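Local atomic coordinates of glideosome-associated protein 50 (PDB entry 3TGH), a protein that takes part in the glideosome complex of the malaria parasite, which drives gliding motility and host cell invasion, and may fasten that complex to the inner membrane complex. Residues M123-Y128 and E328-P333. Numbering follows the deposited sequence.
Sequences MPNYWY and ELTDVP
The loops 123-128 and 328-333 meet with their chain directions 71° apart, and their backbones come nearest at Asn125 and Leu329, whose CA atoms lie 4.5 Å apart. An anti chi1 (-173°, CG opposite the backbone N) carries CG of Asn125 toward 328-333. Its OD1 accepts two hydrogen bonds from one face of the amide plane: from Thr330 N at 3.0 Å, well above that plane and bent to 134° at the hydrogen, and from Thr330 OG1 at 2.9 Å, tilted less. The other end of the amide turns back into its own loop, where ND2 donates to Trp127 O at 3.1 Å, in the plane of the Trp127 carbonyl and on a lone pair of its oxygen. ND2 also sits over the centre of one face of the Trp127 ring; with OD1 accepting and ND2 donating, the bonds set which end of the amide is oxygen and which nitrogen. In this calcineurin-like metallophosphoesterase fold, 123-128 links edge strands 120-122 and 128-136 of the two mixed sheets, and the chain beyond helix 317-321 packs across that connection. Thr330 OG1 approaches Trp127 CH2 to 3.6 Å, while Trp127 NE1 is hydrogen-bonded to Asp178 on helix 169-189, which also carries the metal ligand His172. Tyr126 turns its ring edge to Thr330 O, 3.5 Å from CE2, and the same CE2 meets CG2 of Val332 at 3.7 Å. A water in the plane of the tyrosine ring lies 2.7 Å from Tyr126 OH, donates to Thr330 O and accepts from Val332 N. Tyr89 of helix 89-97 touches the Tyr126 side chain and hydrogen-bonds through its hydroxyl to Val332 O.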
ATOM      1  N   MET A 123      -5.520   9.943   3.143  1.00 23.05           N
ATOM      2  CA  MET A 123      -4.710   9.447   4.261  1.00 21.49           C
ATOM      3  C   MET A 123      -5.309  10.045   5.546  1.00 23.45           C
ATOM      4  O   MET A 123      -4.816  11.051   6.059  1.00 25.46           O
ATOM      5  CB  MET A 123      -3.231   9.820   4.100  1.00 23.43           C
ATOM      6  CG  MET A 123      -2.357   9.018   5.042  1.00 22.29           C
ATOM      7  SD  MET A 123      -0.591   9.360   4.890  1.00 30.62           S
ATOM      8  CE  MET A 123      -0.510  10.901   5.812  1.00 29.46           C
ATOM      9  N   PRO A 124      -6.400   9.443   6.049  1.00 23.46           N
ATOM     10  CA  PRO A 124      -7.142  10.022   7.187  1.00 26.06           C
ATOM     11  C   PRO A 124      -6.381   9.959   8.522  1.00 25.07           C
ATOM     12  O   PRO A 124      -6.687  10.718   9.453  1.00 25.87           O
ATOM     13  CB  PRO A 124      -8.423   9.189   7.235  1.00 28.33           C
ATOM     14  CG  PRO A 124      -8.068   7.907   6.589  1.00 26.52           C
ATOM     15  CD  PRO A 124      -7.030   8.208   5.553  1.00 23.55           C
ATOM     16  N   ASN A 125      -5.397   9.062   8.587  1.00 21.73           N
ATOM     17  CA  ASN A 125      -4.491   8.926   9.715  1.00 20.63           C
ATOM     18  C   ASN A 125      -3.258   8.187   9.192  1.00 20.74           C
ATOM     19  O   ASN A 125      -3.274   7.681   8.060  1.00 20.72           O
ATOM     20  CB  ASN A 125      -5.149   8.154  10.861  1.00 22.44           C
ATOM     21  CG  ASN A 125      -4.296   8.136  12.131  1.00 24.98           C
ATOM     22  OD1 ASN A 125      -3.669   9.131  12.481  1.00 24.13           O
ATOM     23  ND2 ASN A 125      -4.257   6.989  12.805  1.00 26.54           N
ATOM     24  N   TYR A 126      -2.203   8.137   9.998  1.00 20.64           N
ATOM     25  CA  TYR A 126      -0.966   7.456   9.607  1.00 23.27           C
ATOM     26  C   TYR A 126      -1.191   5.950   9.410  1.00 22.24           C
ATOM     27  O   TYR A 126      -0.469   5.319   8.640  1.00 20.82           O
ATOM     28  CB  TYR A 126       0.133   7.733  10.635  1.00 21.42           C
ATOM     29  CG  TYR A 126       0.437   9.210  10.780  1.00 24.74           C
ATOM     30  CD1 TYR A 126       1.042   9.916   9.741  1.00 24.38           C
ATOM     31  CD2 TYR A 126       0.056   9.918  11.920  1.00 25.25           C
ATOM     32  CE1 TYR A 126       1.291  11.279   9.843  1.00 27.52           C
ATOM     33  CE2 TYR A 126       0.306  11.294  12.031  1.00 25.43           C
ATOM     34  CZ  TYR A 126       0.929  11.960  10.988  1.00 27.41           C
ATOM     35  OH  TYR A 126       1.187  13.313  11.069  1.00 25.88           O
ATOM     36  N   TRP A 127      -2.191   5.401  10.102  1.00 21.64           N
ATOM     37  CA  TRP A 127      -2.666   4.042   9.898  1.00 21.29           C
ATOM     38  C   TRP A 127      -4.196   4.076   9.854  1.00 21.29           C
ATOM     39  O   TRP A 127      -4.829   4.880  10.553  1.00 22.97           O
ATOM     40  CB  TRP A 127      -2.177   3.090  11.001  1.00 23.08           C
ATOM     41  CG  TRP A 127      -2.699   3.410  12.372  1.00 23.43           C
ATOM     42  CD1 TRP A 127      -3.768   2.852  12.995  1.00 23.44           C
ATOM     43  CD2 TRP A 127      -2.162   4.378  13.274  1.00 23.15           C
ATOM     44  NE1 TRP A 127      -3.933   3.415  14.245  1.00 24.51           N
ATOM     45  CE2 TRP A 127      -2.957   4.359  14.433  1.00 22.37           C
ATOM     46  CE3 TRP A 127      -1.072   5.261  13.215  1.00 23.30           C
ATOM     47  CZ2 TRP A 127      -2.711   5.197  15.523  1.00 23.75           C
ATOM     48  CZ3 TRP A 127      -0.827   6.094  14.292  1.00 23.83           C
ATOM     49  CH2 TRP A 127      -1.641   6.055  15.435  1.00 23.39           C
ATOM     50  N   TYR A 128      -4.782   3.209   9.037  1.00 19.96           N
ATOM     51  CA  TYR A 128      -6.240   3.202   8.828  1.00 20.79           C
ATOM     52  C   TYR A 128      -6.661   1.957   8.038  1.00 21.25           C
ATOM     53  O   TYR A 128      -5.849   1.056   7.789  1.00 21.59           O
ATOM     54  CB  TYR A 128      -6.702   4.505   8.129  1.00 20.78           C
ATOM     55  CG  TYR A 128      -6.146   4.729   6.729  1.00 19.61           C
ATOM     56  CD1 TYR A 128      -4.876   5.263   6.543  1.00 21.33           C
ATOM     57  CD2 TYR A 128      -6.910   4.432   5.592  1.00 20.32           C
ATOM     58  CE1 TYR A 128      -4.353   5.455   5.283  1.00 19.57           C
ATOM     59  CE2 TYR A 128      -6.406   4.638   4.313  1.00 21.02           C
ATOM     60  CZ  TYR A 128      -5.113   5.136   4.166  1.00 20.94           C
ATOM     61  OH  TYR A 128      -4.604   5.351   2.908  1.00 22.01           O
ATOM     62  N   GLU A 328      -9.189   8.221  13.515  1.00 39.38           N
ATOM     63  CA  GLU A 328      -9.018   9.611  13.923  1.00 39.79           C
ATOM     64  C   GLU A 328      -7.617  10.061  13.544  1.00 37.74           C
ATOM     65  O   GLU A 328      -6.662   9.312  13.737  1.00 36.68           O
ATOM     66  CB  GLU A 328      -9.206   9.761  15.436  1.00 40.89           C
ATOM     67  CG  GLU A 328     -10.574   9.318  15.974  1.00 43.21           C
ATOM     68  CD  GLU A 328     -11.698  10.313  15.693  1.00 45.86           C
ATOM     69  OE1 GLU A 328     -11.429  11.401  15.138  1.00 46.87           O
ATOM     70  OE2 GLU A 328     -12.856  10.007  16.040  1.00 48.37           O
ATOM     71  N   LEU A 329      -7.498  11.280  13.020  1.00 37.54           N
ATOM     72  CA  LEU A 329      -6.183  11.857  12.750  1.00 37.01           C
ATOM     73  C   LEU A 329      -5.440  12.007  14.074  1.00 36.37           C
ATOM     74  O   LEU A 329      -5.991  12.499  15.057  1.00 37.71           O
ATOM     75  CB  LEU A 329      -6.283  13.204  12.017  1.00 40.31           C
ATOM     76  CG  LEU A 329      -6.678  14.458  12.811  1.00 47.32           C
ATOM     77  CD1 LEU A 329      -5.464  15.092  13.490  1.00 49.39           C
ATOM     78  CD2 LEU A 329      -7.358  15.479  11.915  1.00 50.57           C
ATOM     79  N   THR A 330      -4.196  11.559  14.097  1.00 31.84           N
ATOM     80  CA  THR A 330      -3.374  11.641  15.299  1.00 31.86           C
ATOM     81  C   THR A 330      -2.483  12.861  15.238  1.00 32.64           C
ATOM     82  O   THR A 330      -1.778  13.055  14.256  1.00 33.60           O
ATOM     83  CB  THR A 330      -2.461  10.413  15.407  1.00 33.24           C
ATOM     84  OG1 THR A 330      -3.255   9.226  15.320  1.00 33.89           O
ATOM     85  CG2 THR A 330      -1.696  10.432  16.729  1.00 31.65           C
ATOM     86  N   ASP A 331      -2.496  13.676  16.292  1.00 34.33           N
ATOM     87  CA  ASP A 331      -1.539  14.768  16.408  1.00 36.13           C
ATOM     88  C   ASP A 331      -0.216  14.200  16.924  1.00 34.83           C
ATOM     89  O   ASP A 331      -0.160  13.612  18.004  1.00 35.02           O
ATOM     90  CB  ASP A 331      -2.047  15.863  17.352  1.00 40.57           C
ATOM     91  CG  ASP A 331      -1.135  17.088  17.380  1.00 46.62           C
ATOM     92  OD1 ASP A 331      -0.523  17.414  16.341  1.00 52.30           O
ATOM     93  OD2 ASP A 331      -1.040  17.737  18.442  1.00 54.01           O
ATOM     94  N   VAL A 332       0.833  14.368  16.128  1.00 34.00           N
ATOM     95  CA  VAL A 332       2.186  13.968  16.499  1.00 32.66           C
ATOM     96  C   VAL A 332       3.047  15.237  16.508  1.00 33.73           C
ATOM     97  O   VAL A 332       3.588  15.631  15.476  1.00 33.63           O
ATOM     98  CB  VAL A 332       2.725  12.916  15.513  1.00 31.25           C
ATOM     99  CG1 VAL A 332       4.123  12.429  15.910  1.00 27.55           C
ATOM    100  CG2 VAL A 332       1.760  11.743  15.436  1.00 29.59           C
ATOM    101  N   PRO A 333       3.135  15.911  17.669  1.00 34.95           N
ATOM    102  CA  PRO A 333       3.904  17.156  17.761  1.00 35.90           C
ATOM    103  C   PRO A 333       5.374  16.935  17.419  1.00 35.27           C
ATOM    104  O   PRO A 333       5.973  15.976  17.904  1.00 35.93           O
ATOM    105  CB  PRO A 333       3.747  17.558  19.235  1.00 37.34           C
ATOM    106  CG  PRO A 333       2.498  16.886  19.680  1.00 38.78           C
ATOM    107  CD  PRO A 333       2.458  15.592  18.942  1.00 36.41           C
TER
HETATM  108  O   HOH W   1       0.257  14.735  13.194  1.00 19.43           O